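PDB 3JQQ: ferredoxin--NADP reductase, apicoplast from Plasmodium falciparum, which transfers electrons between ferredoxin and NADP(H) through a bound FAD in the apicoplast, and may serve the last step of isoprenoid precursor synthesis there. Local coordinates for residues B[191-196]-B[234-239]; B[213-218]-B[222-227]. The protein carries 1 engineered substitution. One frame throughout, in Å; residues are numbered along the deposited sequence.

Contact 1 of 2, residues B[191-196]-B[234-239]; sequences KLFAYD and KMYPNN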
loop_
_atom_site.group_PDB
_atom_site.type_symbol
_atom_site.label_atom_id
_atom_site.label_comp_id
_atom_site.label_asym_id
_atom_site.label_seq_id
_atom_site.Cartn_x
_atom_site.Cartn_y
_atom_site.Cartn_z
ATOM N N LYS B 191 10.772 21.356 -14.666
ATOM C CA LYS B 191 11.828 22.296 -14.300
ATOM C C LYS B 191 13.007 22.222 -15.266
ATOM O O LYS B 191 13.488 23.245 -15.750
ATOM C CB LYS B 191 12.321 22.065 -12.870
ATOM C CG LYS B 191 13.540 22.911 -12.517
ATOM C CD LYS B 191 14.065 22.611 -11.124
ATOM C CE LYS B 191 15.410 23.288 -10.884
ATOM N NZ LYS B 191 15.329 24.773 -11.007
ATOM N N LEU B 192 13.464 21.005 -15.547
ATOM C CA LEU B 192 14.654 20.800 -16.368
ATOM C C LEU B 192 14.459 21.252 -17.815
ATOM O O LEU B 192 15.332 21.903 -18.392
ATOM C CB LEU B 192 15.084 19.329 -16.331
ATOM C CG LEU B 192 15.420 18.723 -14.964
ATOM C CD1 LEU B 192 15.423 17.200 -15.033
ATOM C CD2 LEU B 192 16.755 19.236 -14.446
ATOM N N PHE B 193 13.317 20.907 -18.398
ATOM C CA PHE B 193 13.058 21.209 -19.805
ATOM C C PHE B 193 12.264 22.501 -20.000
ATOM O O PHE B 193 11.802 22.791 -21.103
ATOM C CB PHE B 193 12.341 20.040 -20.486
ATOM C CG PHE B 193 13.176 18.793 -20.591
ATOM C CD1 PHE B 193 14.406 18.816 -21.227
ATOM C CD2 PHE B 193 12.720 17.592 -20.068
ATOM C CE1 PHE B 193 15.172 17.668 -21.328
ATOM C CE2 PHE B 193 13.479 16.442 -20.168
ATOM C CZ PHE B 193 14.706 16.478 -20.799
ATOM N N ALA B 194 12.104 23.265 -18.925
ATOM C CA ALA B 194 11.425 24.564 -18.980
ATOM C C ALA B 194 9.988 24.488 -19.502
ATOM O O ALA B 194 9.517 25.401 -20.183
ATOM C CB ALA B 194 12.239 25.553 -19.806
ATOM N N TYR B 195 9.292 23.405 -19.164
ATOM C CA TYR B 195 7.934 23.169 -19.639
ATOM C C TYR B 195 6.995 24.355 -19.450
ATOM O O TYR B 195 6.903 24.925 -18.364
ATOM C CB TYR B 195 7.321 21.943 -18.962
ATOM C CG TYR B 195 6.027 21.487 -19.589
ATOM C CD1 TYR B 195 6.033 20.599 -20.656
ATOM C CD2 TYR B 195 4.798 21.948 -19.127
ATOM C CE1 TYR B 195 4.858 20.179 -21.245
ATOM C CE2 TYR B 195 3.610 21.531 -19.711
ATOM C CZ TYR B 195 3.650 20.644 -20.772
ATOM O OH TYR B 195 2.480 20.210 -21.364
ATOM N N ASP B 196 6.290 24.705 -20.520
ATOM C CA ASP B 196 5.214 25.684 -20.453
ATOM C C ASP B 196 4.064 25.255 -21.361
ATOM O O ASP B 196 4.215 25.172 -22.581
ATOM C CB ASP B 196 5.706 27.082 -20.834
ATOM C CG ASP B 196 4.621 28.130 -20.703
ATOM O OD1 ASP B 196 3.468 27.754 -20.406
ATOM O OD2 ASP B 196 4.920 29.327 -20.895
ATOM N N LYS B 234 9.214 13.533 -27.833
ATOM C CA LYS B 234 9.151 14.076 -29.191
ATOM C C LYS B 234 10.080 15.280 -29.358
ATOM O O LYS B 234 10.752 15.420 -30.379
ATOM C CB LYS B 234 7.705 14.464 -29.530
ATOM C CG LYS B 234 7.497 14.925 -30.971
ATOM C CD LYS B 234 6.034 15.259 -31.241
ATOM C CE LYS B 234 5.555 16.407 -30.361
ATOM N NZ LYS B 234 4.142 16.790 -30.644
ATOM N N MET B 235 10.117 16.137 -28.341
ATOM C CA MET B 235 10.862 17.395 -28.398
ATOM C C MET B 235 12.326 17.269 -27.971
ATOM O O MET B 235 13.177 18.037 -28.423
ATOM C CB MET B 235 10.167 18.458 -27.544
ATOM C CG MET B 235 9.135 19.292 -28.287
ATOM S SD MET B 235 9.837 20.806 -28.976
ATOM C CE MET B 235 11.015 20.137 -30.149
ATOM N N TYR B 236 12.611 16.313 -27.094
ATOM C CA TYR B 236 13.963 16.114 -26.599
ATOM C C TYR B 236 14.365 14.649 -26.720
ATOM O O TYR B 236 14.725 14.014 -25.730
ATOM C CB TYR B 236 14.063 16.577 -25.145
ATOM C CG TYR B 236 13.645 18.015 -24.947
ATOM C CD1 TYR B 236 14.545 19.050 -25.155
ATOM C CD2 TYR B 236 12.350 18.337 -24.564
ATOM C CE1 TYR B 236 14.168 20.367 -24.984
ATOM C CE2 TYR B 236 11.965 19.653 -24.389
ATOM C CZ TYR B 236 12.878 20.664 -24.601
ATOM O OH TYR B 236 12.505 21.977 -24.431
ATOM N N PRO B 237 14.313 14.114 -27.947
ATOM C CA PRO B 237 14.500 12.688 -28.200
ATOM C C PRO B 237 15.898 12.190 -27.848
ATOM O O PRO B 237 16.085 10.995 -27.620
ATOM C CB PRO B 237 14.263 12.568 -29.709
ATOM C CG PRO B 237 14.611 13.909 -30.242
ATOM C CD PRO B 237 14.167 14.880 -29.191
ATOM N N ASN B 238 16.869 13.095 -27.808
ATOM C CA ASN B 238 18.246 12.723 -27.499
ATOM C C ASN B 238 18.586 12.942 -26.029
ATOM O O ASN B 238 19.710 12.684 -25.598
ATOM C CB ASN B 238 19.222 13.494 -28.392
ATOM C CG ASN B 238 19.134 13.075 -29.854
ATOM O OD1 ASN B 238 18.740 13.864 -30.714
ATOM N ND2 ASN B 238 19.490 11.827 -30.138
ATOM N N ASN B 239 17.606 13.412 -25.264
ATOM C CA ASN B 239 17.805 13.690 -23.844
ATOM C C ASN B 239 16.908 12.855 -22.931
ATOM O O ASN B 239 16.965 12.992 -21.710
ATOM C CB ASN B 239 17.601 15.180 -23.557
ATOM C CG ASN B 239 18.550 16.062 -24.345
ATOM O OD1 ASN B 239 18.125 16.850 -25.191
ATOM N ND2 ASN B 239 19.844 15.927 -24.078
HETATM O O HOH W 1 10.245 21.688 -22.560
#

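Contact 2 of 2, residues B[213-218]-B[222-227]; sequences IYYGVY and SILYLN. With A2P (adenosine-2'-5'-diphosphate), chain J.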
loop_
_atom_site.group_PDB
_atom_site.type_symbol
_atom_site.label_atom_id
_atom_site.label_comp_id
_atom_site.label_asym_id
_atom_site.label_seq_id
_atom_site.Cartn_x
_atom_site.Cartn_y
_atom_site.Cartn_z
ATOM N N ILE B 213 13.933 6.699 -17.984
ATOM C CA ILE B 213 12.753 6.499 -17.162
ATOM C C ILE B 213 12.227 5.074 -17.260
ATOM O O ILE B 213 11.995 4.558 -18.352
ATOM C CB ILE B 213 11.637 7.487 -17.541
ATOM C CG1 ILE B 213 12.191 8.912 -17.572
ATOM C CG2 ILE B 213 10.471 7.375 -16.570
ATOM C CD1 ILE B 213 11.129 9.982 -17.554
ATOM N N TYR B 214 12.058 4.442 -16.104
ATOM C CA TYR B 214 11.456 3.121 -16.024
ATOM C C TYR B 214 10.133 3.258 -15.286
ATOM O O TYR B 214 10.105 3.594 -14.102
ATOM C CB TYR B 214 12.380 2.151 -15.289
ATOM C CG TYR B 214 13.731 1.967 -15.944
ATOM C CD1 TYR B 214 14.860 2.603 -15.443
ATOM C CD2 TYR B 214 13.879 1.154 -17.060
ATOM C CE1 TYR B 214 16.098 2.434 -16.037
ATOM C CE2 TYR B 214 15.112 0.981 -17.660
ATOM C CZ TYR B 214 16.217 1.623 -17.144
ATOM O OH TYR B 214 17.445 1.449 -17.739
ATOM N N TYR B 215 9.037 3.004 -15.989
ATOM C CA TYR B 215 7.719 3.332 -15.467
ATOM C C TYR B 215 6.777 2.141 -15.572
ATOM O O TYR B 215 6.448 1.686 -16.668
ATOM C CB TYR B 215 7.167 4.552 -16.214
ATOM C CG TYR B 215 5.874 5.127 -15.678
ATOM C CD1 TYR B 215 5.491 4.936 -14.358
ATOM C CD2 TYR B 215 5.049 5.895 -16.495
ATOM C CE1 TYR B 215 4.312 5.472 -13.874
ATOM C CE2 TYR B 215 3.869 6.434 -16.021
ATOM C CZ TYR B 215 3.506 6.219 -14.708
ATOM O OH TYR B 215 2.332 6.760 -14.232
ATOM N N GLY B 216 6.359 1.637 -14.417
ATOM C CA GLY B 216 5.459 0.494 -14.351
ATOM C C GLY B 216 4.026 0.910 -14.094
ATOM O O GLY B 216 3.729 1.593 -13.113
ATOM N N VAL B 217 3.140 0.504 -14.996
ATOM C CA VAL B 217 1.714 0.755 -14.860
ATOM C C VAL B 217 0.967 -0.464 -15.388
ATOM O O VAL B 217 1.581 -1.380 -15.935
ATOM C CB VAL B 217 1.281 2.023 -15.627
ATOM C CG1 VAL B 217 1.830 3.268 -14.949
ATOM C CG2 VAL B 217 1.732 1.952 -17.079
ATOM N N TYR B 218 -0.351 -0.482 -15.224
ATOM C CA TYR B 218 -1.153 -1.634 -15.642
ATOM C C TYR B 218 -1.161 -1.839 -17.162
ATOM O O TYR B 218 -0.875 -2.933 -17.649
ATOM C CB TYR B 218 -2.585 -1.526 -15.115
ATOM C CG TYR B 218 -3.463 -2.689 -15.522
ATOM C CD1 TYR B 218 -3.314 -3.936 -14.927
ATOM C CD2 TYR B 218 -4.427 -2.545 -16.502
ATOM C CE1 TYR B 218 -4.107 -5.007 -15.298
ATOM C CE2 TYR B 218 -5.228 -3.610 -16.880
ATOM C CZ TYR B 218 -5.067 -4.837 -16.276
ATOM O OH TYR B 218 -5.855 -5.902 -16.643
ATOM N N SER B 222 -3.136 3.522 -18.596
ATOM C CA SER B 222 -2.890 3.802 -17.185
ATOM C C SER B 222 -1.668 4.690 -16.969
ATOM O O SER B 222 -1.369 5.071 -15.842
ATOM C CB SER B 222 -2.750 2.500 -16.391
ATOM O OG SER B 222 -3.950 1.743 -16.441
ATOM N N ILE B 223 -0.967 5.020 -18.052
ATOM C CA ILE B 223 0.169 5.929 -17.962
ATOM C C ILE B 223 -0.305 7.311 -17.530
ATOM O O ILE B 223 -1.105 7.950 -18.217
ATOM C CB ILE B 223 0.919 6.053 -19.301
ATOM C CG1 ILE B 223 1.401 4.682 -19.773
ATOM C CG2 ILE B 223 2.090 7.016 -19.169
ATOM C CD1 ILE B 223 1.920 4.683 -21.189
ATOM N N LEU B 224 0.174 7.762 -16.388
ATOM C CA LEU B 224 -0.165 9.083 -15.894
ATOM C C LEU B 224 0.729 10.125 -16.562
ATOM O O LEU B 224 1.930 9.912 -16.719
ATOM C CB LEU B 224 -0.025 9.126 -14.373
ATOM C CG LEU B 224 -0.841 8.028 -13.681
ATOM C CD1 LEU B 224 -0.663 8.063 -12.171
ATOM C CD2 LEU B 224 -2.313 8.139 -14.056
ATOM N N TYR B 225 0.135 11.239 -16.966
ATOM C CA TYR B 225 0.869 12.323 -17.623
ATOM C C TYR B 225 1.505 11.875 -18.945
ATOM O O TYR B 225 2.624 12.263 -19.279
ATOM C CB TYR B 225 1.900 12.937 -16.677
ATOM C CG TYR B 225 1.274 13.611 -15.471
ATOM C CD1 TYR B 225 0.556 14.788 -15.604
ATOM C CD2 TYR B 225 1.401 13.066 -14.197
ATOM C CE1 TYR B 225 -0.024 15.405 -14.509
ATOM C CE2 TYR B 225 0.823 13.677 -13.097
ATOM C CZ TYR B 225 0.110 14.847 -13.262
ATOM O OH TYR B 225 -0.470 15.459 -12.176
ATOM N N LEU B 226 0.760 11.066 -19.691
ATOM C CA LEU B 226 1.170 10.568 -21.003
ATOM C C LEU B 226 1.386 11.703 -22.006
ATOM O O LEU B 226 2.262 11.619 -22.870
ATOM C CB LEU B 226 0.113 9.588 -21.526
ATOM C CG LEU B 226 0.485 8.511 -22.556
ATOM C CD1 LEU B 226 -0.033 8.850 -23.945
ATOM C CD2 LEU B 226 1.991 8.229 -22.571
ATOM N N ASN B 227 0.584 12.760 -21.891
ATOM C CA ASN B 227 0.719 13.930 -22.758
ATOM C C ASN B 227 2.104 14.546 -22.645
ATOM O O ASN B 227 2.811 14.718 -23.640
ATOM C CB ASN B 227 -0.321 14.997 -22.401
ATOM C CG ASN B 227 -1.723 14.608 -22.809
ATOM O OD1 ASN B 227 -1.926 13.642 -23.541
ATOM N ND2 ASN B 227 -2.703 15.369 -22.342
HETATM P P1 A2P J . -0.497 -4.897 -10.656
HETATM O O1P A2P J . 0.040 -6.302 -10.532
HETATM O O2P A2P J . -1.002 -4.316 -9.357
HETATM O O3P A2P J . -1.416 -4.691 -11.837
HETATM P P2 A2P J . -0.885 0.962 -8.451
HETATM O O4P A2P J . -0.124 2.239 -8.187
HETATM O O5P A2P J . -1.231 0.170 -7.210
HETATM O O6P A2P J . -2.015 1.113 -9.440
HETATM O "O5'" A2P J . 0.180 0.029 -9.217
HETATM C "C5'" A2P J . 1.073 0.599 -10.172
HETATM C "C4'" A2P J . 1.783 -0.516 -10.927
HETATM O "O4'" A2P J . 2.736 -1.154 -10.069
HETATM C "C3'" A2P J . 0.807 -1.594 -11.376
HETATM O "O3'" A2P J . 1.159 -1.996 -12.704
HETATM C "C2'" A2P J . 1.049 -2.749 -10.428
HETATM O "O2'" A2P J . 0.797 -4.015 -11.031
HETATM C "C1'" A2P J . 2.537 -2.565 -10.185
HETATM N N9 A2P J . 3.024 -3.373 -9.038
HETATM C C8 A2P J . 2.269 -4.090 -8.183
HETATM N N7 A2P J . 3.044 -4.728 -7.268
HETATM C C5 A2P J . 4.328 -4.424 -7.547
HETATM C C6 A2P J . 5.658 -4.756 -6.983
HETATM N N6 A2P J . 5.779 -5.566 -5.905
HETATM N N1 A2P J . 6.750 -4.225 -7.577
HETATM C C2 A2P J . 6.652 -3.415 -8.647
HETATM N N3 A2P J . 5.480 -3.073 -9.209
HETATM C C4 A2P J . 4.307 -3.536 -8.716
#

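Contact 1 of 2, residues B[191-196]-B[234-239]
The hydroxyl of Tyr-236 is hydrogen-bonded to a water that stands between it and Phe-193, the Tyr-236 OH to water oxygen distance being 2.9 Å. The water's still shorter approach to the backbone carbonyl of Phe-193 is too close to be trusted in detail. The setting is the Rossmann-type NADP-binding domain, in which helices 183-192 and 226-235 belong to successive beta-alpha-beta crossovers. Both helices have just ended here: Phe-193 and Tyr-236 are the first residues to leave helical geometry, and the CB of each points toward the opposing segment. With CG anti to its own carbonyl carbon in both residues (chi1 -66° in Phe-193, -56° in Tyr-236), the rings are laid against each other as an offset stack, centroids 4.5 Å apart and planes inclined by only 19°. The overlap is not symmetrical. Phe-193 CD1 sits over the middle of the Tyr-236 ring, 3.7 Å above its plane, whereas Tyr-236 CD2 covers the Phe-193 ring nearer the rim. Because the side chains run past each other in opposite directions, the phenol end of Tyr-236 travels back along Phe-193; Tyr-236 CE2 comes within 3.9 Å of Phe-193 CB. Beyond the stack, Phe-193 also packs on Ile-211 of strand 211-217. Residues 236-239 form a type I beta turn closed by the hydrogen bond from Asn-239 N to Tyr-236 O, 3.0 Å long, while Asn-239 ND2 donates a hydrogen bond to Gly-209 O. This turn sets Asn-239 CB 4.1 Å from Phe-193 CE1.

Contact 2 of 2, residues B[213-218]-B[222-227]
A tyrosine hydroxyl accepts a hydrogen bond from a backbone N-H here: Leu-224 N donates to Tyr-215 OH over 3.2 Å, at an N-H...O angle of 155°. The same hydroxyl is hydrogen-bonded to Gly-179 O, so two main-chain groups from separate loops fix the end of a buried phenol. The first torsion of Tyr-215 (chi1 -173°) turns CG away from the backbone N and extends the ring from strand 211-217 to the loop before helix 226-235. Leu-224 N approaches at the ring edge, near its plane, and Leu-224 CB crowds the oxygen, 3.3 Å from Tyr-215 OH. Along the same edge Ile-223 CG2 meets Tyr-215 CE2 at 3.7 Å, while Val-217 CG1 lies over one face of the Tyr-215 ring, toward its rim. The valine's other branch, CG2, packs 3.8 Å from Ile-223 CG1. Ser-222 OG, hydrogen-bonded to Ser-31 OG and Asn-219 OD1, sits beside Tyr-218 CB. Val-217 and Tyr-218 belong to the NADP(+) site: Tyr-218 N is 3.3 Å from O3' of the bound adenosine-2'-5'-diphosphate, and an oxygen of the 2'-phosphate lies at the edge of the Tyr-218 ring. In the Rossmann-type fold an inner strand here exits into its crossover, with Tyr-225 at the N-cap position of helix 226-235, Tyr-215 touching Ala-177 of strand 173-178, and Ile-223 and Val-217 packing on Tyr-244 and Phe-246 of strand 240-246.

Helix 226-235 joins the two contacts: contact 2 lies at its start and contact 1 at its finish, with centres about 17 Å apart and nearest atoms about 6 Å apart. In sequence, both segments of contact 2 fall between those of contact 1, and strand 211-217, which supplies one side of contact 2, also packs against Phe-193 of contact 1. Both are buried, but contact 2 is closer to the centre of the chain. Their chemistry follows their place in the Rossmann-type domain. At the nucleotide-binding end of the sheet, contact 2 combines a direct hydrogen bond with aliphatic packing and borders the ligand. Contact 1, remote from the nucleotide and flavin, joins two helix ends through aromatic stacking and a nearby water.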